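Local coordinates for annexin B22 (Schistosoma mansoni, PDB 4MDU), which binds acidic phospholipid membranes in a calcium-dependent manner, aggregates liposomes and may lend structural integrity to the tegument of the parasite, at residues G125-D128 and R129-I132; K262-L265 and E266-E269; E271-G274 and D275-L279. All coordinates share one frame; numbering follows the deposited sequence.

Contact 1. Residues G125-D128 and R129-I132; sequences GTND and RVLI
Asp128 and Leu131 meet on the first turn of helix 128-136, one methyl of the leucine lying 3.6 Å from the acid (Leu131 CD1 to Asp128 OD1). The carboxylate is brought there by a first torsion of -81°, which sets CG beside the residue's own backbone N. Its OD1 is also hydrogen-bonded to Tyr178 OH, so one oxygen has both a polar partner and an apolar neighbour. The same leucine methyl is 4.0 Å from Thr126 (Leu131 CD1 to Thr126 CG2), whose side chain crosses it at about a right angle.

Asn127 holds the N-cap position; its carbonyl takes the backbone bonds of the first turn, while its side chain packs on Val130. Asn127 O accepts from Leu131 N at 3.2 Å, with the donor in the carbonyl plane, and takes a second, weak bond from Val130 N. With CG anti to the backbone N (chi1 -159°), the amide swings over Val130 and brings ND2 to 3.3 Å from CG2 of that valine. Just ahead of the helix, Asn127 centres an inverse gamma turn, closed weakly by Asp128 N on Thr126 O. The following turn is firmer: Ile132 N reaches Asp128 O at 2.7 Å in an almost straight bond (177°).

Gly125 lies in the GxGT-type calcium loop characteristic of annexins. It and Asp128 belong to two different calcium sites, empty in this apo structure, and the site of Asp128 also includes Asp275. Leu131 rests on Leu117 and Ala120 of helix 109-122 and on Leu182 of helix 177-187, while Ile132 turns to helix 274-288. Gly125 continues a parallel strand pairing into the second subunit, and Asn127 of this chain packs on Ser273 of the second subunit.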
# COMPACT_ATOMS: atom_id res chain seq x y z
N GLY B 125 0.31 -5.67 -12.57
CA GLY B 125 0.29 -4.61 -11.58
C GLY B 125 1.69 -4.05 -11.45
O GLY B 125 2.58 -4.38 -12.24
N THR B 126 1.89 -3.22 -10.44
CA THR B 126 3.13 -2.50 -10.24
C THR B 126 3.56 -2.64 -8.80
O THR B 126 2.79 -2.34 -7.90
CB THR B 126 2.94 -1.01 -10.51
OG1 THR B 126 2.59 -0.84 -11.89
CG2 THR B 126 4.22 -0.28 -10.25
N ASN B 127 4.77 -3.12 -8.57
CA ASN B 127 5.24 -3.24 -7.21
C ASN B 127 5.79 -1.90 -6.73
O ASN B 127 6.99 -1.71 -6.67
CB ASN B 127 6.29 -4.31 -7.07
CG ASN B 127 6.42 -4.79 -5.66
OD1 ASN B 127 6.01 -4.10 -4.73
ND2 ASN B 127 6.98 -5.98 -5.49
N ASP B 128 4.89 -0.99 -6.39
CA ASP B 128 5.25 0.38 -6.09
C ASP B 128 6.07 0.48 -4.83
O ASP B 128 6.95 1.35 -4.71
CB ASP B 128 4.01 1.24 -5.99
CG ASP B 128 3.50 1.65 -7.36
OD1 ASP B 128 4.25 2.38 -8.05
OD2 ASP B 128 2.40 1.22 -7.75
N ARG B 129 5.79 -0.43 -3.92
CA ARG B 129 6.52 -0.53 -2.67
C ARG B 129 8.01 -0.66 -2.96
O ARG B 129 8.85 -0.05 -2.27
CB ARG B 129 6.03 -1.74 -1.89
CG ARG B 129 6.71 -1.93 -0.55
CD ARG B 129 6.11 -3.11 0.23
NE ARG B 129 6.96 -3.47 1.36
CZ ARG B 129 6.56 -4.15 2.43
NH1 ARG B 129 5.30 -4.55 2.55
NH2 ARG B 129 7.42 -4.43 3.40
N VAL B 130 8.32 -1.46 -3.97
CA VAL B 130 9.69 -1.66 -4.42
C VAL B 130 10.23 -0.39 -5.13
O VAL B 130 11.40 -0.03 -4.96
CB VAL B 130 9.81 -2.92 -5.31
CG1 VAL B 130 11.17 -3.00 -5.99
CG2 VAL B 130 9.58 -4.18 -4.47
N LEU B 131 9.39 0.29 -5.90
CA LEU B 131 9.85 1.53 -6.55
C LEU B 131 10.18 2.59 -5.50
O LEU B 131 11.25 3.19 -5.52
CB LEU B 131 8.80 2.08 -7.53
CG LEU B 131 8.28 1.15 -8.61
CD1 LEU B 131 7.46 1.94 -9.68
CD2 LEU B 131 9.44 0.40 -9.22
N ILE B 132 9.28 2.77 -4.54
CA ILE B 132 9.53 3.69 -3.44
C ILE B 132 10.80 3.33 -2.67
O ILE B 132 11.66 4.18 -2.43
CB ILE B 132 8.36 3.72 -2.45
CG1 ILE B 132 7.11 4.22 -3.16
CG2 ILE B 132 8.71 4.61 -1.28
CD1 ILE B 132 5.92 4.38 -2.25

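Contact 2. Residues K262-L265 and E266-E269; sequences KTLL and EHIE
A capping box formed by Thr263 and Glu266 starts helix 264-271. Each residue's side chain bonds to the other's backbone N-H: Glu266 N donates to Thr263 OG1 at 2.8 Å (157°), and Thr263 N donates to Glu266 OE1 at 3.0 Å. The threonine hydroxyl can do this because chi1 of 68° tucks OG1 between its own backbone N and carbonyl carbon. The Thr263 N-H meets the carboxylate from above its plane, 41° out of it. Glu266 reaches back with an extended chain, and its OE1 also lies 3.3 Å from Lys262 CG, the lysine chain crossing its side.

One turn further on, polar and apolar groups share the surface. The carboxyl group of Glu269 lies against Leu265, with Glu269 CD 3.7 Å from Leu265 CG, the two side chains crossing obliquely, a carboxylate against an aliphatic branch point. The apolar pair is on the buried side, where Leu264 CD1 approaches Ile268 CG1 at 4.3 Å and also sits at the edge of the His267 ring, near its plane. The imidazole is fixed from outside, its NE2 hydrogen-bonded to Leu222 O. Regular backbone bonds, such as Ile268 N to Leu264 O at 2.9 Å, run alongside.

Leu264 faces Ile241 of helix 236-243, Ser253 and Tyr256 of helix 246-260, and Leu284 of helix 274-288. Ile268 lies on Ile241 and Leu280, while Leu265 and Glu269 both meet Val281, so helix 264-271 packs on residues 280-284 of the helix that follows it.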
# COMPACT_ATOMS: atom_id res chain seq x y z
N LYS B 262 3.86 22.15 14.32
CA LYS B 262 3.42 20.85 13.83
C LYS B 262 4.60 20.28 13.03
O LYS B 262 5.22 21.01 12.25
CB LYS B 262 2.17 21.02 12.96
CG LYS B 262 1.63 19.76 12.29
CD LYS B 262 0.20 19.97 11.79
CE LYS B 262 -0.32 18.77 10.99
NZ LYS B 262 -1.81 18.73 10.90
N THR B 263 4.95 19.01 13.24
CA THR B 263 6.10 18.47 12.50
C THR B 263 5.83 18.52 11.00
O THR B 263 4.67 18.53 10.57
CB THR B 263 6.50 17.03 12.91
OG1 THR B 263 5.48 16.10 12.53
CG2 THR B 263 6.73 16.95 14.41
N LEU B 264 6.90 18.56 10.22
CA LEU B 264 6.76 18.52 8.77
C LEU B 264 6.21 17.16 8.37
O LEU B 264 5.39 17.05 7.46
CB LEU B 264 8.11 18.78 8.10
CG LEU B 264 8.11 18.60 6.58
CD1 LEU B 264 7.00 19.41 5.92
CD2 LEU B 264 9.48 18.96 6.02
N LEU B 265 6.63 16.12 9.09
CA LEU B 265 6.09 14.77 8.88
C LEU B 265 4.58 14.76 9.08
O LEU B 265 3.83 14.29 8.23
CB LEU B 265 6.76 13.75 9.81
CG LEU B 265 6.31 12.30 9.61
CD1 LEU B 265 6.68 11.80 8.20
CD2 LEU B 265 6.87 11.36 10.67
N GLU B 266 4.13 15.29 10.23
CA GLU B 266 2.71 15.32 10.54
C GLU B 266 1.97 16.02 9.42
O GLU B 266 0.91 15.58 8.99
CB GLU B 266 2.46 16.08 11.84
CG GLU B 266 2.66 15.25 13.09
CD GLU B 266 2.61 16.09 14.36
OE1 GLU B 266 2.74 17.33 14.27
OE2 GLU B 266 2.45 15.49 15.44
N HIS B 267 2.54 17.13 8.98
CA HIS B 267 1.94 17.93 7.93
C HIS B 267 1.73 17.07 6.70
O HIS B 267 0.62 16.95 6.18
CB HIS B 267 2.83 19.13 7.62
CG HIS B 267 2.27 20.04 6.57
ND1 HIS B 267 1.01 20.60 6.67
CD2 HIS B 267 2.79 20.49 5.40
CE1 HIS B 267 0.78 21.36 5.61
NE2 HIS B 267 1.85 21.31 4.83
N ILE B 268 2.81 16.45 6.24
CA ILE B 268 2.74 15.60 5.06
C ILE B 268 1.71 14.49 5.25
O ILE B 268 0.90 14.22 4.37
CB ILE B 268 4.11 15.01 4.72
CG1 ILE B 268 4.98 16.10 4.06
CG2 ILE B 268 3.96 13.77 3.83
CD1 ILE B 268 6.38 15.70 3.73
N GLU B 269 1.73 13.88 6.43
CA GLU B 269 0.85 12.75 6.70
C GLU B 269 -0.63 13.11 6.70
O GLU B 269 -1.48 12.27 6.40
CB GLU B 269 1.26 12.07 8.00
CG GLU B 269 2.54 11.26 7.86
CD GLU B 269 2.99 10.63 9.15
OE1 GLU B 269 2.76 11.23 10.23
OE2 GLU B 269 3.58 9.53 9.09

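Contact 3. Residues E271-G274 and D275-L279; sequences ETSG and DYRKL
Thr272 and Tyr276 form the dense side of this turn, where the chain leaves helix 264-271 and enters helix 274-288. The threonine methyl is 3.6 Å from the ring (Thr272 CG2 to Tyr276 CE2), the two side chains crossing at about a right angle. Thr272 OG1, set between backbone N and carbonyl carbon by chi1 of 65°, touches Arg277 CB at 3.1 Å and is hydrogen-bonded to Ile268 O. Tyr276 OH in turn bonds to Thr238 OG1.

Arg277 folds back over the loop, bent at chi3 (43°), until one face of its guanidinium lies on Thr272 O and Ser273 CA; its NH1 has a weak bond to Glu269 O. At the backbone, Arg277 N donates to Ser273 O at 3.2 Å, entering from above the carbonyl plane, whereas Lys278 N meets Gly274 O at 3.2 Å within it.

Thr272, Ser273 and Tyr276 also pack on Leu124, Asn127 and Gly125 of the second subunit. At this interface a water accepts from Tyr276 N at 3.0 Å and donates weakly to Ser273 O. The solvent side lies apart from it: exposed Lys278 bends to form a salt bridge with Asp275 (Lys278 NZ to Asp275 OD1, 2.8 Å).

The arrangement is the short connection between helices 264-271 and 274-288 in the third annexin repeat, with Gly274 at positive phi; it carries Asp275, an acidic ligand of the calcium site, empty here, that includes Asp128.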
# COMPACT_ATOMS: atom_id res chain seq x y z
N GLU B 271 -1.90 15.80 4.88
CA GLU B 271 -2.28 16.52 3.67
C GLU B 271 -2.28 15.66 2.43
O GLU B 271 -2.88 16.02 1.41
CB GLU B 271 -1.37 17.72 3.44
CG GLU B 271 -1.51 18.80 4.48
CD GLU B 271 -2.94 19.25 4.64
OE1 GLU B 271 -3.56 18.90 5.66
OE2 GLU B 271 -3.44 19.96 3.73
N THR B 272 -1.60 14.52 2.50
CA THR B 272 -1.43 13.67 1.33
C THR B 272 -1.94 12.28 1.63
O THR B 272 -2.10 11.91 2.79
CB THR B 272 0.03 13.58 0.91
OG1 THR B 272 0.79 12.93 1.94
CG2 THR B 272 0.60 14.97 0.67
N SER B 273 -2.17 11.50 0.58
CA SER B 273 -2.73 10.16 0.73
C SER B 273 -2.08 9.21 -0.23
O SER B 273 -1.37 9.63 -1.15
CB SER B 273 -4.22 10.19 0.44
OG SER B 273 -4.83 11.20 1.20
N GLY B 274 -2.34 7.91 -0.02
CA GLY B 274 -1.94 6.87 -0.95
C GLY B 274 -0.43 6.73 -1.06
O GLY B 274 0.30 7.06 -0.14
N ASP B 275 0.02 6.21 -2.20
CA ASP B 275 1.44 6.01 -2.42
C ASP B 275 2.20 7.32 -2.44
O ASP B 275 3.41 7.36 -2.15
CB ASP B 275 1.67 5.23 -3.71
CG ASP B 275 1.49 3.74 -3.51
OD1 ASP B 275 1.71 3.28 -2.37
OD2 ASP B 275 1.13 3.04 -4.47
N TYR B 276 1.49 8.39 -2.78
CA TYR B 276 2.09 9.72 -2.75
C TYR B 276 2.55 10.06 -1.34
O TYR B 276 3.69 10.49 -1.13
CB TYR B 276 1.12 10.77 -3.30
CG TYR B 276 1.72 12.16 -3.37
CD1 TYR B 276 2.84 12.42 -4.15
CD2 TYR B 276 1.15 13.21 -2.66
CE1 TYR B 276 3.38 13.68 -4.21
CE2 TYR B 276 1.69 14.48 -2.71
CZ TYR B 276 2.80 14.70 -3.49
OH TYR B 276 3.34 15.95 -3.55
N ARG B 277 1.69 9.82 -0.36
CA ARG B 277 2.09 10.02 1.04
C ARG B 277 3.27 9.13 1.41
O ARG B 277 4.24 9.57 2.02
CB ARG B 277 0.91 9.80 1.99
CG ARG B 277 1.31 9.52 3.43
CD ARG B 277 0.10 9.55 4.34
NE ARG B 277 -1.03 8.85 3.75
CZ ARG B 277 -2.27 8.87 4.24
NH1 ARG B 277 -2.54 9.55 5.35
NH2 ARG B 277 -3.24 8.21 3.62
N LYS B 278 3.18 7.85 1.02
CA LYS B 278 4.21 6.89 1.40
C LYS B 278 5.56 7.25 0.78
O LYS B 278 6.60 7.12 1.42
CB LYS B 278 3.81 5.45 0.99
CG LYS B 278 2.47 4.96 1.54
CD LYS B 278 2.25 3.48 1.20
CE LYS B 278 0.77 3.09 1.26
NZ LYS B 278 0.14 2.98 -0.10
N LEU B 279 5.54 7.69 -0.47
CA LEU B 279 6.77 8.14 -1.11
C LEU B 279 7.35 9.37 -0.37
O LEU B 279 8.51 9.37 0.04
CB LEU B 279 6.53 8.45 -2.60
CG LEU B 279 7.70 9.09 -3.36
CD1 LEU B 279 8.92 8.20 -3.26
CD2 LEU B 279 7.38 9.36 -4.83
O HOH W 1 -1.12 8.28 -4.30

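In the fold
Helix starts account for all three contacts, yet each solves the problem with different chemistry. Contact 2 uses side chains reciprocally in a capping box, whereas contacts 1 and 3 depend more on loop carbonyls at the N-terminal turns, and contact 3 adds a salt bridge and a water. Contacts 2 and 3 belong to one repeat, and a weak bond joins them. Contact 1 lies in another repeat but touches contact 3, with Asp128 beside Asp275 and Ile132 packed on Leu279. All three are partly buried, with polar groups among their buried residues (Asp128, His267, Thr272). Contact 1 lies nearest the chain centre and contact 2 farthest out; contacts 1 and 3 are at the dimer interface.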